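Ethanolamine utilization protein EutJ (Carboxydothermus hydrogenoformans Z-2901, PDB 3H1Q) binds ATP in a fold of the actin-like ATPase superfamily and probably serves ethanolamine utilization. Local coordinates at residues N11-L16 with P260-P265. Residues are numbered along the deposited sequence; the frame is centred on the assembly and turned at random.
Sequences NLLNDL and PLLVTP. With ATP (adenosine-5'-triphosphate), chain C.
Leu262 reaches across to helix 3-18 with both of its methyl groups, a compact example of how one branched side chain can join two segments distant in sequence. The apolar contact divides by branch. Leu262 CD1 lies against the backbone of Asn14, 3.9 Å from Asn14 CA. Leu262 CD2 touches Leu13 CD2 at 4.2 Å. The CB of Leu262 already points at the helix, and CG, anti to the carbonyl carbon (chi1 -73°), carries the two methyls on to it. No hydrogen bond crosses between the segments; Asn14 contributes its backbone and CB, and its side chain also touches His259. Leu13 packs further on Val43 and Pro51, so the N-terminal helix is laid against the strands 39-45 and 51-58 as well as against segment 260-265.

Those strands belong to the five-stranded mixed sheet of an actin-like ATPase fold, where the nucleotide sits in the cleft between two halves, each built on a mixed sheet.

Leu261, one of the residues lining the ATP pocket, lies beside the alpha-phosphate oxygen O1A and the adenine, with Leu261 CD1 3.8 Å from ATP C8. Glu190, Lys193 and Gly235 supply hydrogen bonds to the nucleotide. Among the polar ties, Val263 N donates a hydrogen bond to Pro260 O (3.0 Å) across the turn that carries both leucines, and Thr264 OG1 is hydrogen-bonded to Asp145.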
ATOM      1  N   ASN A  11      12.016   5.818  -3.801  1.00 37.19           N
ATOM      2  CA  ASN A  11      12.543   5.736  -5.156  1.00 36.26           C
ATOM      3  C   ASN A  11      13.462   4.533  -5.264  1.00 35.59           C
ATOM      4  O   ASN A  11      13.413   3.812  -6.276  1.00 35.87           O
ATOM      5  CB  ASN A  11      13.228   7.019  -5.594  1.00 35.87           C
ATOM      6  CG  ASN A  11      12.266   7.997  -6.206  1.00 36.27           C
ATOM      7  OD1 ASN A  11      12.267   9.160  -5.860  1.00 37.84           O
ATOM      8  ND2 ASN A  11      11.443   7.537  -7.133  1.00 38.45           N
ATOM      9  N   LEU A  12      14.246   4.302  -4.205  1.00 33.95           N
ATOM     10  CA  LEU A  12      15.140   3.155  -4.145  1.00 32.94           C
ATOM     11  C   LEU A  12      14.323   1.875  -4.253  1.00 32.79           C
ATOM     12  O   LEU A  12      14.498   1.079  -5.191  1.00 32.73           O
ATOM     13  CB  LEU A  12      15.947   3.148  -2.841  1.00 32.44           C
ATOM     14  CG  LEU A  12      17.031   2.075  -2.696  1.00 31.25           C
ATOM     15  CD1 LEU A  12      18.046   2.175  -3.813  1.00 27.99           C
ATOM     16  CD2 LEU A  12      17.729   2.124  -1.342  1.00 29.55           C
ATOM     17  N   LEU A  13      13.405   1.715  -3.300  1.00 32.05           N
ATOM     18  CA  LEU A  13      12.615   0.519  -3.182  1.00 30.56           C
ATOM     19  C   LEU A  13      11.910   0.271  -4.470  1.00 30.23           C
ATOM     20  O   LEU A  13      11.748  -0.870  -4.879  1.00 30.80           O
ATOM     21  CB  LEU A  13      11.615   0.638  -2.060  1.00 30.03           C
ATOM     22  CG  LEU A  13      10.941  -0.675  -1.687  1.00 29.63           C
ATOM     23  CD1 LEU A  13      11.942  -1.746  -1.435  1.00 29.85           C
ATOM     24  CD2 LEU A  13      10.104  -0.489  -0.477  1.00 29.19           C
ATOM     25  N   ASN A  14      11.517   1.325  -5.150  1.00 30.02           N
ATOM     26  CA  ASN A  14      10.862   1.091  -6.421  1.00 30.67           C
ATOM     27  C   ASN A  14      11.767   0.388  -7.445  1.00 31.36           C
ATOM     28  O   ASN A  14      11.322  -0.501  -8.193  1.00 30.55           O
ATOM     29  CB  ASN A  14      10.324   2.366  -7.033  1.00 30.41           C
ATOM     30  CG  ASN A  14       9.621   2.093  -8.311  1.00 29.68           C
ATOM     31  OD1 ASN A  14       8.610   1.427  -8.286  1.00 33.14           O
ATOM     32  ND2 ASN A  14      10.160   2.558  -9.447  1.00 27.09           N
ATOM     33  N   ASP A  15      13.032   0.816  -7.481  1.00 31.81           N
ATOM     34  CA  ASP A  15      14.002   0.181  -8.317  1.00 32.37           C
ATOM     35  C   ASP A  15      14.397  -1.218  -7.866  1.00 31.07           C
ATOM     36  O   ASP A  15      14.497  -2.119  -8.698  1.00 30.22           O
ATOM     37  CB  ASP A  15      15.207   1.072  -8.484  1.00 33.46           C
ATOM     38  CG  ASP A  15      15.051   1.992  -9.666  1.00 40.01           C
ATOM     39  OD1 ASP A  15      14.594   1.528 -10.746  1.00 47.24           O
ATOM     40  OD2 ASP A  15      15.366   3.195  -9.538  1.00 47.40           O
ATOM     41  N   LEU A  16      14.626  -1.397  -6.567  1.00 30.08           N
ATOM     42  CA  LEU A  16      15.004  -2.706  -6.069  1.00 30.32           C
ATOM     43  C   LEU A  16      13.959  -3.686  -6.588  1.00 30.69           C
ATOM     44  O   LEU A  16      14.319  -4.727  -7.176  1.00 30.49           O
ATOM     45  CB  LEU A  16      15.124  -2.744  -4.537  1.00 30.02           C
ATOM     46  CG  LEU A  16      16.195  -1.808  -3.933  1.00 30.95           C
ATOM     47  CD1 LEU A  16      16.324  -1.978  -2.437  1.00 32.63           C
ATOM     48  CD2 LEU A  16      17.612  -1.947  -4.553  1.00 30.56           C
ATOM     49  N   PRO A 260       3.325   6.033  -4.077  1.00 36.11           N
ATOM     50  CA  PRO A 260       2.291   5.844  -3.058  1.00 36.27           C
ATOM     51  C   PRO A 260       2.118   4.365  -2.627  1.00 36.10           C
ATOM     52  O   PRO A 260       2.205   4.074  -1.413  1.00 36.22           O
ATOM     53  CB  PRO A 260       1.031   6.461  -3.699  1.00 36.14           C
ATOM     54  CG  PRO A 260       1.341   6.569  -5.150  1.00 35.82           C
ATOM     55  CD  PRO A 260       2.818   6.706  -5.281  1.00 35.42           C
ATOM     56  N   LEU A 261       1.968   3.463  -3.612  1.00 35.33           N
ATOM     57  CA  LEU A 261       1.829   2.007  -3.403  1.00 34.65           C
ATOM     58  C   LEU A 261       2.787   1.371  -2.412  1.00 35.05           C
ATOM     59  O   LEU A 261       2.464   0.337  -1.837  1.00 36.12           O
ATOM     60  CB  LEU A 261       1.972   1.261  -4.729  1.00 34.13           C
ATOM     61  CG  LEU A 261       1.526  -0.208  -4.861  1.00 32.09           C
ATOM     62  CD1 LEU A 261       1.095  -0.491  -6.300  1.00 29.07           C
ATOM     63  CD2 LEU A 261       2.563  -1.267  -4.369  1.00 27.83           C
ATOM     64  N   LEU A 262       3.945   1.978  -2.214  1.00 34.96           N
ATOM     65  CA  LEU A 262       5.000   1.394  -1.420  1.00 35.52           C
ATOM     66  C   LEU A 262       5.012   1.819   0.036  1.00 36.21           C
ATOM     67  O   LEU A 262       5.787   1.296   0.862  1.00 35.39           O
ATOM     68  CB  LEU A 262       6.345   1.706  -2.065  1.00 35.26           C
ATOM     69  CG  LEU A 262       6.529   0.874  -3.322  1.00 35.28           C
ATOM     70  CD1 LEU A 262       7.735   1.351  -4.115  1.00 32.39           C
ATOM     71  CD2 LEU A 262       6.666  -0.591  -2.895  1.00 35.33           C
ATOM     72  N   VAL A 263       4.164   2.767   0.382  1.00 37.56           N
ATOM     73  CA  VAL A 263       4.375   3.361   1.710  1.00 39.19           C
ATOM     74  C   VAL A 263       4.103   2.352   2.822  1.00 40.10           C
ATOM     75  O   VAL A 263       4.944   2.204   3.706  1.00 40.90           O
ATOM     76  CB  VAL A 263       3.647   4.739   1.937  1.00 39.07           C
ATOM     77  CG1 VAL A 263       3.960   5.304   3.324  1.00 36.60           C
ATOM     78  CG2 VAL A 263       4.043   5.723   0.844  1.00 38.72           C
ATOM     79  N   THR A 264       2.965   1.650   2.755  1.00 40.70           N
ATOM     80  CA  THR A 264       2.597   0.709   3.811  1.00 41.45           C
ATOM     81  C   THR A 264       3.581  -0.442   3.828  1.00 40.79           C
ATOM     82  O   THR A 264       4.153  -0.734   4.883  1.00 39.97           O
ATOM     83  CB  THR A 264       1.133   0.165   3.691  1.00 42.28           C
ATOM     84  OG1 THR A 264       0.217   1.261   3.556  1.00 44.65           O
ATOM     85  CG2 THR A 264       0.743  -0.647   4.940  1.00 42.44           C
ATOM     86  N   PRO A 265       3.790  -1.096   2.662  1.00 40.77           N
ATOM     87  CA  PRO A 265       4.766  -2.177   2.626  1.00 41.32           C
ATOM     88  C   PRO A 265       6.084  -1.812   3.343  1.00 42.77           C
ATOM     89  O   PRO A 265       6.530  -2.560   4.232  1.00 43.49           O
ATOM     90  CB  PRO A 265       4.964  -2.397   1.140  1.00 41.03           C
ATOM     91  CG  PRO A 265       3.644  -2.031   0.541  1.00 39.86           C
ATOM     92  CD  PRO A 265       3.135  -0.903   1.353  1.00 40.27           C
TER
HETATM   93  PG  ATP C 301      -2.980  -2.225   0.227  1.00 69.41           P
HETATM   94  O1G ATP C 301      -1.595  -2.342  -0.395  1.00 69.91           O
HETATM   95  O2G ATP C 301      -3.554  -0.836   0.176  1.00 71.40           O
HETATM   96  O3G ATP C 301      -3.054  -2.760   1.652  1.00 69.72           O
HETATM   97  PB  ATP C 301      -3.603  -3.361  -2.250  1.00 64.16           P
HETATM   98  O1B ATP C 301      -4.691  -4.038  -3.011  1.00 64.68           O
HETATM   99  O2B ATP C 301      -2.245  -4.003  -2.335  1.00 66.77           O
HETATM  100  O3B ATP C 301      -3.989  -3.057  -0.722  1.00 64.61           O
HETATM  101  PA  ATP C 301      -2.337  -0.918  -3.336  1.00 57.17           P
HETATM  102  O1A ATP C 301      -1.110  -1.737  -3.614  1.00 56.29           O
HETATM  103  O2A ATP C 301      -2.244   0.191  -2.320  1.00 55.29           O
HETATM  104  O3A ATP C 301      -3.562  -1.847  -2.819  1.00 63.50           O
HETATM  105  O5' ATP C 301      -2.960  -0.399  -4.720  1.00 56.68           O
HETATM  106  C5' ATP C 301      -3.378  -1.225  -5.792  1.00 58.21           C
HETATM  107  C4' ATP C 301      -4.083  -0.269  -6.730  1.00 62.29           C
HETATM  108  O4' ATP C 301      -3.170   0.760  -7.122  1.00 65.86           O
HETATM  109  C3' ATP C 301      -4.511  -0.956  -8.005  1.00 65.06           C
HETATM  110  O3' ATP C 301      -5.857  -0.608  -8.344  1.00 68.18           O
HETATM  111  C2' ATP C 301      -3.633  -0.371  -9.078  1.00 66.13           C
HETATM  112  O2' ATP C 301      -4.325  -0.262 -10.316  1.00 63.00           O
HETATM  113  C1' ATP C 301      -3.230   0.987  -8.528  1.00 69.17           C
HETATM  114  N9  ATP C 301      -1.997   1.369  -9.297  1.00 75.57           N
HETATM  115  C8  ATP C 301      -0.790   0.761  -9.305  1.00 76.49           C
HETATM  116  N7  ATP C 301       0.062   1.337 -10.197  1.00 77.74           N
HETATM  117  C5  ATP C 301      -0.597   2.338 -10.806  1.00 79.11           C
HETATM  118  C6  ATP C 301      -0.303   3.365 -11.843  1.00 79.60           C
HETATM  119  N6  ATP C 301       0.910   3.453 -12.435  1.00 79.02           N
HETATM  120  N1  ATP C 301      -1.293   4.231 -12.184  1.00 80.16           N
HETATM  121  C2  ATP C 301      -2.518   4.197 -11.628  1.00 79.77           C
HETATM  122  N3  ATP C 301      -2.852   3.303 -10.673  1.00 80.58           N
HETATM  123  C4  ATP C 301      -1.957   2.355 -10.222  1.00 79.28           C